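Local coordinates for protein CAMP factor (Mobiluncus curtisii, PDB 6JLC) that probably acts as a secreted pore-forming toxin that promotes the lysis of red blood cells in the CAMP haemolytic reaction, at residues D36-T47 and G104-A115. Sequence-based numbering, arbitrary orientation.
Sequences DWSKEFDKLFAT and GFSVTRAIMRVA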
# COMPACT_ATOMS: atom_id res chain seq x y z
N ASP A 36 -3.21 5.34 6.92
CA ASP A 36 -3.48 6.78 6.94
C ASP A 36 -3.40 7.38 5.54
O ASP A 36 -4.15 8.31 5.22
CB ASP A 36 -2.49 7.47 7.89
CG ASP A 36 -2.62 6.99 9.33
OD1 ASP A 36 -3.50 7.51 10.05
OD2 ASP A 36 -1.85 6.08 9.73
N TRP A 37 -2.52 6.85 4.68
CA TRP A 37 -2.36 7.40 3.34
C TRP A 37 -3.53 7.11 2.41
O TRP A 37 -3.65 7.75 1.37
CB TRP A 37 -1.06 6.88 2.72
CG TRP A 37 -0.94 5.38 2.66
CD1 TRP A 37 -1.75 4.51 1.98
CD2 TRP A 37 0.06 4.57 3.30
NE1 TRP A 37 -1.32 3.21 2.15
CE2 TRP A 37 -0.21 3.22 2.96
CE3 TRP A 37 1.16 4.84 4.13
CZ2 TRP A 37 0.57 2.15 3.43
CZ3 TRP A 37 1.94 3.78 4.58
CH2 TRP A 37 1.64 2.46 4.23
N SER A 38 -4.41 6.16 2.76
CA SER A 38 -5.44 5.70 1.82
C SER A 38 -6.77 6.43 1.97
O SER A 38 -7.74 6.06 1.31
CB SER A 38 -5.65 4.19 1.98
OG SER A 38 -6.14 3.89 3.27
N LYS A 39 -6.82 7.47 2.81
CA LYS A 39 -8.08 8.16 3.07
C LYS A 39 -8.79 8.58 1.79
O LYS A 39 -10.01 8.41 1.66
CB LYS A 39 -7.83 9.38 3.97
CG LYS A 39 -9.09 10.07 4.46
CD LYS A 39 -8.74 11.30 5.29
CE LYS A 39 -9.98 12.03 5.76
NZ LYS A 39 -9.65 13.22 6.60
N GLU A 40 -8.05 9.12 0.81
CA GLU A 40 -8.66 9.66 -0.40
C GLU A 40 -8.29 8.88 -1.66
O GLU A 40 -8.22 9.44 -2.76
CB GLU A 40 -8.26 11.13 -0.56
CG GLU A 40 -8.74 12.05 0.59
CD GLU A 40 -10.25 12.27 0.59
OE1 GLU A 40 -10.88 12.12 -0.47
OE2 GLU A 40 -10.80 12.60 1.67
N PHE A 41 -8.06 7.57 -1.53
CA PHE A 41 -7.68 6.79 -2.71
C PHE A 41 -8.78 6.79 -3.77
O PHE A 41 -8.49 6.75 -4.97
CB PHE A 41 -7.31 5.35 -2.31
CG PHE A 41 -5.84 5.16 -1.96
CD1 PHE A 41 -5.02 6.24 -1.64
CD2 PHE A 41 -5.27 3.89 -1.95
CE1 PHE A 41 -3.67 6.06 -1.32
CE2 PHE A 41 -3.92 3.70 -1.63
CZ PHE A 41 -3.12 4.79 -1.31
N ASP A 42 -10.05 6.85 -3.36
CA ASP A 42 -11.16 6.89 -4.33
C ASP A 42 -11.06 8.11 -5.24
O ASP A 42 -11.19 8.00 -6.47
CB ASP A 42 -12.50 6.89 -3.59
CG ASP A 42 -12.86 5.53 -3.03
OD1 ASP A 42 -12.36 4.51 -3.56
OD2 ASP A 42 -13.65 5.48 -2.06
N LYS A 43 -10.85 9.28 -4.65
CA LYS A 43 -10.65 10.49 -5.44
C LYS A 43 -9.43 10.37 -6.36
O LYS A 43 -9.48 10.78 -7.53
CB LYS A 43 -10.49 11.68 -4.50
CG LYS A 43 -10.05 12.96 -5.16
CD LYS A 43 -10.12 14.12 -4.19
CE LYS A 43 -11.55 14.49 -3.90
NZ LYS A 43 -11.68 15.96 -3.77
N LEU A 44 -8.34 9.80 -5.85
CA LEU A 44 -7.13 9.62 -6.65
C LEU A 44 -7.40 8.77 -7.89
O LEU A 44 -6.97 9.11 -9.00
CB LEU A 44 -6.04 8.99 -5.79
CG LEU A 44 -4.71 8.71 -6.49
CD1 LEU A 44 -4.17 9.96 -7.20
CD2 LEU A 44 -3.68 8.17 -5.48
N PHE A 45 -8.08 7.63 -7.70
CA PHE A 45 -8.32 6.73 -8.83
C PHE A 45 -9.25 7.36 -9.86
O PHE A 45 -9.07 7.19 -11.07
CB PHE A 45 -8.89 5.39 -8.34
CG PHE A 45 -7.95 4.61 -7.43
CD1 PHE A 45 -6.57 4.65 -7.62
CD2 PHE A 45 -8.45 3.84 -6.39
CE1 PHE A 45 -5.71 3.93 -6.78
CE2 PHE A 45 -7.60 3.12 -5.55
CZ PHE A 45 -6.23 3.16 -5.75
N ALA A 46 -10.27 8.09 -9.39
CA ALA A 46 -11.15 8.78 -10.32
C ALA A 46 -10.39 9.85 -11.10
O ALA A 46 -10.62 10.01 -12.31
CB ALA A 46 -12.33 9.41 -9.56
N THR A 47 -9.50 10.58 -10.43
CA THR A 47 -8.69 11.58 -11.13
C THR A 47 -7.78 10.92 -12.15
O THR A 47 -7.58 11.44 -13.26
CB THR A 47 -7.87 12.39 -10.12
OG1 THR A 47 -8.76 13.04 -9.21
CG2 THR A 47 -7.04 13.44 -10.82
N GLY A 104 1.07 10.31 5.61
CA GLY A 104 -0.30 10.20 5.13
C GLY A 104 -0.91 11.55 4.83
O GLY A 104 -1.64 11.71 3.84
N PHE A 105 -0.63 12.54 5.65
CA PHE A 105 -1.12 13.89 5.41
C PHE A 105 -0.56 14.45 4.11
O PHE A 105 -1.28 15.05 3.31
CB PHE A 105 -0.75 14.78 6.58
CG PHE A 105 -1.42 16.13 6.56
CD1 PHE A 105 -2.80 16.24 6.45
CD2 PHE A 105 -0.65 17.28 6.63
CE1 PHE A 105 -3.41 17.49 6.44
CE2 PHE A 105 -1.27 18.54 6.62
CZ PHE A 105 -2.64 18.63 6.54
N SER A 106 0.75 14.26 3.89
CA SER A 106 1.37 14.70 2.65
C SER A 106 0.73 14.01 1.44
O SER A 106 0.45 14.65 0.43
CB SER A 106 2.88 14.43 2.72
OG SER A 106 3.52 14.74 1.49
N VAL A 107 0.47 12.69 1.54
CA VAL A 107 -0.21 12.00 0.45
C VAL A 107 -1.61 12.56 0.24
O VAL A 107 -2.04 12.80 -0.90
CB VAL A 107 -0.24 10.48 0.70
CG1 VAL A 107 -1.19 9.80 -0.30
CG2 VAL A 107 1.17 9.90 0.60
N THR A 108 -2.36 12.75 1.33
CA THR A 108 -3.73 13.24 1.20
C THR A 108 -3.76 14.62 0.55
O THR A 108 -4.56 14.87 -0.36
CB THR A 108 -4.42 13.28 2.57
OG1 THR A 108 -4.54 11.94 3.09
CG2 THR A 108 -5.81 13.90 2.47
N ARG A 109 -2.89 15.53 1.00
CA ARG A 109 -2.83 16.86 0.39
C ARG A 109 -2.50 16.77 -1.09
O ARG A 109 -3.07 17.51 -1.89
CB ARG A 109 -1.78 17.73 1.10
CG ARG A 109 -2.18 18.17 2.51
CD ARG A 109 -1.18 19.21 3.04
NE ARG A 109 -1.13 20.41 2.20
CZ ARG A 109 -0.02 20.94 1.69
NH1 ARG A 109 1.16 20.38 1.91
NH2 ARG A 109 -0.10 22.04 0.95
N ALA A 110 -1.57 15.87 -1.46
CA ALA A 110 -1.21 15.70 -2.87
C ALA A 110 -2.40 15.20 -3.68
O ALA A 110 -2.62 15.65 -4.82
CB ALA A 110 -0.04 14.72 -3.00
N ILE A 111 -3.19 14.27 -3.12
CA ILE A 111 -4.37 13.78 -3.84
C ILE A 111 -5.40 14.89 -4.00
O ILE A 111 -6.03 15.04 -5.05
CB ILE A 111 -4.98 12.57 -3.11
CG1 ILE A 111 -4.05 11.36 -3.19
CG2 ILE A 111 -6.35 12.21 -3.73
CD1 ILE A 111 -4.43 10.24 -2.23
N MET A 112 -5.63 15.65 -2.92
CA MET A 112 -6.59 16.76 -3.03
C MET A 112 -6.15 17.75 -4.10
O MET A 112 -6.98 18.23 -4.89
CB MET A 112 -6.75 17.46 -1.67
CG MET A 112 -7.27 16.56 -0.56
SD MET A 112 -8.87 15.81 -0.97
CE MET A 112 -9.92 17.26 -1.03
N ARG A 113 -4.85 18.04 -4.18
CA ARG A 113 -4.36 18.98 -5.18
C ARG A 113 -4.49 18.41 -6.59
O ARG A 113 -4.93 19.10 -7.51
CB ARG A 113 -2.91 19.38 -4.89
CG ARG A 113 -2.43 20.61 -5.66
CD ARG A 113 -3.25 21.85 -5.31
NE ARG A 113 -2.85 22.37 -3.99
CZ ARG A 113 -3.46 23.36 -3.34
NH1 ARG A 113 -4.52 23.98 -3.87
NH2 ARG A 113 -3.01 23.74 -2.15
N VAL A 114 -4.08 17.15 -6.79
CA VAL A 114 -4.10 16.63 -8.16
C VAL A 114 -5.53 16.53 -8.70
O VAL A 114 -5.74 16.58 -9.92
CB VAL A 114 -3.34 15.29 -8.23
CG1 VAL A 114 -4.21 14.14 -7.77
CG2 VAL A 114 -2.79 15.05 -9.65
N ALA A 115 -6.52 16.42 -7.82
CA ALA A 115 -7.92 16.38 -8.23
C ALA A 115 -8.55 17.77 -8.34
O ALA A 115 -9.69 17.88 -8.81
CB ALA A 115 -8.74 15.55 -7.25
O HOH W 1 -5.18 9.90 1.32
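I111 meets L44, E40 and F41 where helices 41-59 and 97-114 of the all-helical CAMP-factor fold pack side by side, the axes of their segments 41-47 and 104-114 coming within 9.2 Å at 38° from parallel. The isoleucine uses both branches: chi1 of -68° sets CG2 opposite the backbone N and turns it to the E40-L44 backbone, 3.8 Å from L44 CB, while CD1 comes in at the edge of the F41 ring, near its plane, 4.1 Å from CD1 of that ring. Along the more open margin, K43 and M112 cross at about a right angle; bends at chi3 and chi4 of the lysine and at chi2 and chi3 of the methionine leave K43 NZ 3.5 Å from M112 CE. Toward the start of both segments the backbones themselves touch, W37 CA lying 3.9 Å from G104 CA.

In the next shell, helix 68-91 covers the buried side, where W37, L44 and V114 touch V85, I81 and L77, and L25 of helix 8-31 also reaches L44. T47 OG1 donates to K43 O from 37° above the carbonyl plane, on the face opposite T47 N, which fixes the threonine's rotation beside A115. One water joins the segments: it donates to W37 O, accepts from N-cap E40 N, and also donates over 2.8 Å to T108 OG1, a hydroxyl oriented by its own bond to G104 O.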